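N-methyltransferase (Streptoalloteichus sp. ATCC 53650, PDB 5BSZ) catalyses transfer of a methyl group from S-adenosylmethionine to a sugar nitrogen, probably during assembly of the trideoxysugar of the antibiotic kedarcidin. Local coordinates at the interface of chains A and B and the interface of chains A and C. Sequence-based numbering; all coordinates share one arbitrary frame. Chains: chain A/B/C, N-methyltransferase.

Contact 1: the interface of chains A and B. Residues chain A 164, 171, 173, 192-194; chain B 160, 162, 175.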
# COMPACT_ATOMS: atom_id res chain seq x y z
N VAL A 164 -1.19 21.49 -0.91
CA VAL A 164 -0.93 21.26 0.50
C VAL A 164 -1.91 22.08 1.29
O VAL A 164 -2.11 23.24 0.98
CB VAL A 164 0.46 21.75 0.95
CG1 VAL A 164 0.67 21.40 2.41
CG2 VAL A 164 1.58 21.16 0.10
N THR A 171 -2.32 18.16 8.54
CA THR A 171 -1.74 18.55 7.26
C THR A 171 -2.18 17.52 6.20
O THR A 171 -2.10 16.33 6.44
CB THR A 171 -0.21 18.56 7.33
OG1 THR A 171 0.24 19.63 8.13
CG2 THR A 171 0.42 18.77 6.00
N VAL A 173 -1.51 16.58 2.05
CA VAL A 173 -0.86 16.86 0.81
C VAL A 173 -1.47 16.01 -0.28
O VAL A 173 -1.89 14.87 -0.02
CB VAL A 173 0.65 16.59 0.93
CG1 VAL A 173 1.21 17.40 2.08
CG2 VAL A 173 0.91 15.13 1.20
N LEU A 192 -1.72 12.16 1.10
CA LEU A 192 -1.29 11.78 2.46
C LEU A 192 -1.86 12.75 3.50
O LEU A 192 -1.83 13.96 3.29
CB LEU A 192 0.24 11.75 2.57
CG LEU A 192 1.05 10.99 1.55
CD1 LEU A 192 2.50 11.46 1.53
CD2 LEU A 192 0.96 9.51 1.89
N ALA A 193 -2.44 12.22 4.57
CA ALA A 193 -2.89 13.04 5.67
C ALA A 193 -2.28 12.57 6.97
O ALA A 193 -2.24 11.37 7.21
CB ALA A 193 -4.39 12.98 5.81
N ALA A 194 -1.99 13.53 7.86
CA ALA A 194 -1.41 13.25 9.15
C ALA A 194 -2.04 14.16 10.20
O ALA A 194 -2.24 15.34 9.93
CB ALA A 194 0.08 13.42 9.09
N ILE B 160 4.43 17.55 13.08
CA ILE B 160 4.00 17.15 11.73
C ILE B 160 4.71 18.10 10.82
O ILE B 160 4.71 19.27 11.09
CB ILE B 160 2.48 17.33 11.50
CG1 ILE B 160 1.75 16.33 12.37
CG2 ILE B 160 2.15 17.14 10.01
CD1 ILE B 160 0.30 16.60 12.65
N HIS B 162 5.88 18.85 6.40
CA HIS B 162 5.73 18.52 4.97
C HIS B 162 6.73 19.29 4.17
O HIS B 162 7.22 20.30 4.62
CB HIS B 162 4.34 18.88 4.47
CG HIS B 162 4.11 20.35 4.36
ND1 HIS B 162 3.48 21.08 5.35
CD2 HIS B 162 4.41 21.23 3.37
CE1 HIS B 162 3.41 22.35 4.98
NE2 HIS B 162 4.00 22.47 3.81
N LEU B 175 5.64 14.03 3.77
CA LEU B 175 4.88 14.32 4.98
C LEU B 175 5.45 13.44 6.07
O LEU B 175 5.67 12.25 5.85
CB LEU B 175 3.41 13.99 4.78
CG LEU B 175 2.38 14.28 5.84
CD1 LEU B 175 2.43 15.79 6.08
CD2 LEU B 175 0.95 13.86 5.48
O HOH W 1 2.80 20.14 8.11
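B:Leu175 reaches into chain A with both methyls, its CG anti to the backbone N (chi1 -176°), and illustrates how one forked side chain can bridge two neighbouring strands. B:Leu175 CD1 lies 3.6 Å from A:Thr171 CG2, the two side chains running past each other in opposite senses. B:Leu175 CD2 points to strand 184-195 instead, where it rests 3.7 Å from A:Ala194 CB and 3.5 Å from the backbone carbonyl O of A:Leu192. On another flank of A:Thr171, the branch methyl B:Ile160 CG2 comes 3.8 Å from A:Thr171 CB.

The imidazole of B:His162 is met from above. A:Val164 CG1, anti to its own backbone N, sits over the middle of one ring face, 3.8 Å from the B:His162 ring centroid, in a CH-pi contact. At the ring edge and in its plane, B:His162 ND1 meets a water at 3.0 Å. The same water lies 2.6 Å from the hydroxyl OG1 of A:Thr171, giving the largely apolar patch a polar link and probably helping to set the turn of the ring. Residues of strands 160-166, 171-181 and 184-195 thus pack sheet against sheet around a two-fold axis, joining two subunits in an assembly that may be the working form.

Contact 2: the interface of chains A and C. Residues chain A 12-15; chain C 3-5.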
# COMPACT_ATOMS: atom_id res chain seq x y z
N GLY A 12 -11.53 -0.61 -3.48
CA GLY A 12 -12.86 -0.76 -4.10
C GLY A 12 -13.11 0.25 -5.18
O GLY A 12 -12.26 1.12 -5.47
N ASP A 13 -14.32 0.17 -5.74
CA ASP A 13 -14.82 1.22 -6.62
C ASP A 13 -15.03 2.53 -5.89
O ASP A 13 -15.29 2.60 -4.68
CB ASP A 13 -16.13 0.81 -7.30
CG ASP A 13 -15.97 -0.40 -8.20
OD1 ASP A 13 -14.84 -0.75 -8.70
OD2 ASP A 13 -17.01 -1.09 -8.40
N ALA A 14 -14.88 3.62 -6.62
CA ALA A 14 -15.07 4.96 -6.05
C ALA A 14 -15.99 5.86 -6.87
O ALA A 14 -15.83 5.92 -8.08
CB ALA A 14 -13.71 5.64 -5.92
N LEU A 15 -16.87 6.59 -6.20
CA LEU A 15 -17.63 7.74 -6.78
C LEU A 15 -17.27 9.05 -6.01
O LEU A 15 -16.48 9.01 -5.06
CB LEU A 15 -19.16 7.48 -6.67
CG LEU A 15 -19.79 6.59 -7.73
CD1 LEU A 15 -21.24 6.25 -7.37
CD2 LEU A 15 -19.70 7.21 -9.12
N MET C 3 -15.84 3.95 -14.18
CA MET C 3 -16.01 3.87 -12.73
C MET C 3 -14.59 3.83 -12.12
O MET C 3 -13.79 2.96 -12.45
CB MET C 3 -16.77 2.62 -12.33
CG MET C 3 -16.70 2.30 -10.83
SD MET C 3 -17.68 3.52 -9.87
CE MET C 3 -19.32 2.85 -10.16
N ALA C 4 -14.26 4.82 -11.30
CA ALA C 4 -12.94 4.92 -10.67
C ALA C 4 -12.71 3.71 -9.75
O ALA C 4 -13.65 3.04 -9.30
CB ALA C 4 -12.86 6.22 -9.88
N VAL C 5 -11.44 3.44 -9.48
CA VAL C 5 -11.03 2.55 -8.41
C VAL C 5 -10.11 3.30 -7.45
O VAL C 5 -9.45 4.29 -7.81
CB VAL C 5 -10.26 1.32 -8.88
CG1 VAL C 5 -11.13 0.34 -9.64
CG2 VAL C 5 -9.07 1.71 -9.75
O HOH W 2 -16.10 6.91 -10.61
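A:Ala14 and C:Ala4 pair through their main chains where the end of strand 4-14 of chain A runs antiparallel to the start of strand 4-14 of chain C. A:Ala14 N donates to C:Ala4 O at 3.0 Å, with 163° at the hydrogen. A second bridge pairs A:Asp13 with C:Val5.

Water extends this pairing where the main chains no longer bond directly. One molecule lies 2.7 Å from A:Ala14 O and 2.9 Å from C:Ala4 N, on an almost linear path from the amide hydrogen, and so bridges the same two residues a second time.

Side-chain packing follows the strand ends. C:Met3 bends at chi2 and chi3 (71° and 79°), which folds its thioether back over chain A. C:Met3 CG lies 3.8 Å from the carboxylate carbon CG of A:Asp13, the two side chains crossing at about a right angle, and C:Met3 SD is 3.5 Å from A:Ala14 O. A:Ala14 CB and C:Ala4 CB stand side by side on one face of the strand pair, 4.1 Å apart. A:Leu15 CD2 borders the sulfur C:Met3 SD more loosely, at 4.3 Å.

The site joins two N-terminal strands across a two-fold axis. Because A:Leu15 also belongs to the S-adenosylhomocysteine pocket, this pairing may help to steady one end of the cofactor site.

Contact 3: the interface of chains A and B. Residues chain A 181, 186, 205; chain B 3-5.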
# COMPACT_ATOMS: atom_id res chain seq x y z
N ILE A 181 -4.35 7.23 -22.72
CA ILE A 181 -4.37 5.87 -23.24
C ILE A 181 -5.44 5.72 -24.32
O ILE A 181 -6.66 5.82 -24.04
CB ILE A 181 -4.76 4.85 -22.16
CG1 ILE A 181 -3.83 4.93 -20.94
CG2 ILE A 181 -4.77 3.43 -22.73
CD1 ILE A 181 -4.51 4.24 -19.77
N ARG A 186 -6.31 9.08 -18.25
CA ARG A 186 -6.28 8.39 -16.99
C ARG A 186 -5.65 9.25 -15.94
O ARG A 186 -4.52 9.75 -16.08
CB ARG A 186 -5.50 7.09 -17.13
CG ARG A 186 -5.40 6.29 -15.84
CD ARG A 186 -5.16 4.82 -16.16
NE ARG A 186 -6.34 4.17 -16.74
CZ ARG A 186 -6.40 2.91 -17.11
NH1 ARG A 186 -5.33 2.14 -16.97
NH2 ARG A 186 -7.53 2.39 -17.52
N VAL A 205 -7.83 6.23 -9.15
CA VAL A 205 -7.52 6.23 -10.56
C VAL A 205 -8.87 6.28 -11.30
O VAL A 205 -9.76 5.48 -11.05
CB VAL A 205 -6.74 5.01 -11.03
CG1 VAL A 205 -6.30 5.22 -12.48
CG2 VAL A 205 -5.52 4.78 -10.20
N MET B 3 -7.54 -1.24 -20.23
CA MET B 3 -6.13 -1.30 -19.85
C MET B 3 -6.09 -1.44 -18.31
O MET B 3 -6.63 -0.59 -17.60
CB MET B 3 -5.39 -0.06 -20.28
CG MET B 3 -4.00 0.10 -19.63
SD MET B 3 -2.84 -1.14 -20.32
CE MET B 3 -2.44 -0.33 -21.87
N ALA B 4 -5.52 -2.53 -17.82
CA ALA B 4 -5.44 -2.79 -16.37
C ALA B 4 -4.58 -1.71 -15.70
O ALA B 4 -3.77 -1.02 -16.34
CB ALA B 4 -4.83 -4.17 -16.15
N VAL B 5 -4.78 -1.56 -14.39
CA VAL B 5 -3.88 -0.82 -13.53
C VAL B 5 -3.39 -1.74 -12.41
O VAL B 5 -4.04 -2.73 -12.04
CB VAL B 5 -4.51 0.39 -12.86
CG1 VAL B 5 -4.82 1.51 -13.84
CG2 VAL B 5 -5.79 0.01 -12.12
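B:Val5 and A:Val205 meet tip to tip, CG1 to CG1, at 4.2 Å, a loose apolar contact at the heart of the patch. B:Val5 CG1 is anti to the carbonyl carbon (chi1 -70°), and this same methyl also comes 3.9 Å from CZ of A:Arg186, so one branch serves both an aliphatic neighbour and a guanidinium group. Farther along, A:Ile181 CD1 touches B:Met3 CG at 4.2 Å, the two side chains meeting at a slant. Within chain A, CD1 also lies against one face of the guanidinium, displaced toward its rim, and is well placed to restrict its tilt.

The polar rim is formed by A:Arg186, an example of a long side chain that spans an apolar floor to reach a partner's backbone. It leaves strand 184-195 with CG anti to the backbone N and turns at chi3 (-71°), which sets the group facing the N-terminal segment of chain B. Its two terminal nitrogens grip one acceptor end-on, so the carbonyl just before strand 4-14 is held by two N-H groups, while the methionine CG packs beside NH1. B:Met3 O receives NH2 of A:Arg186 on a lone pair, in the carbonyl plane, at 3.1 Å, whereas NH1, also at 3.1 Å, approaches from 56° above that plane.

Contacts 2 and 3 are neighbours, with C-alpha centres about 12 Å apart, whereas contact 1 lies about 24 Å from contact 2 and 27 Å from contact 3. Strands 171-181 and 184-195 of chain A serve both contact 1 and contact 3, linking the central packing to the outer one. Residues 3-5 supply the partner side in contacts 2 and 3, from chain C in one and chain B in the other. Since every copy repeats these roles, each N-terminal segment should engage two different neighbours, which would tie the two kinds of two-fold interface together in the four-chain assembly.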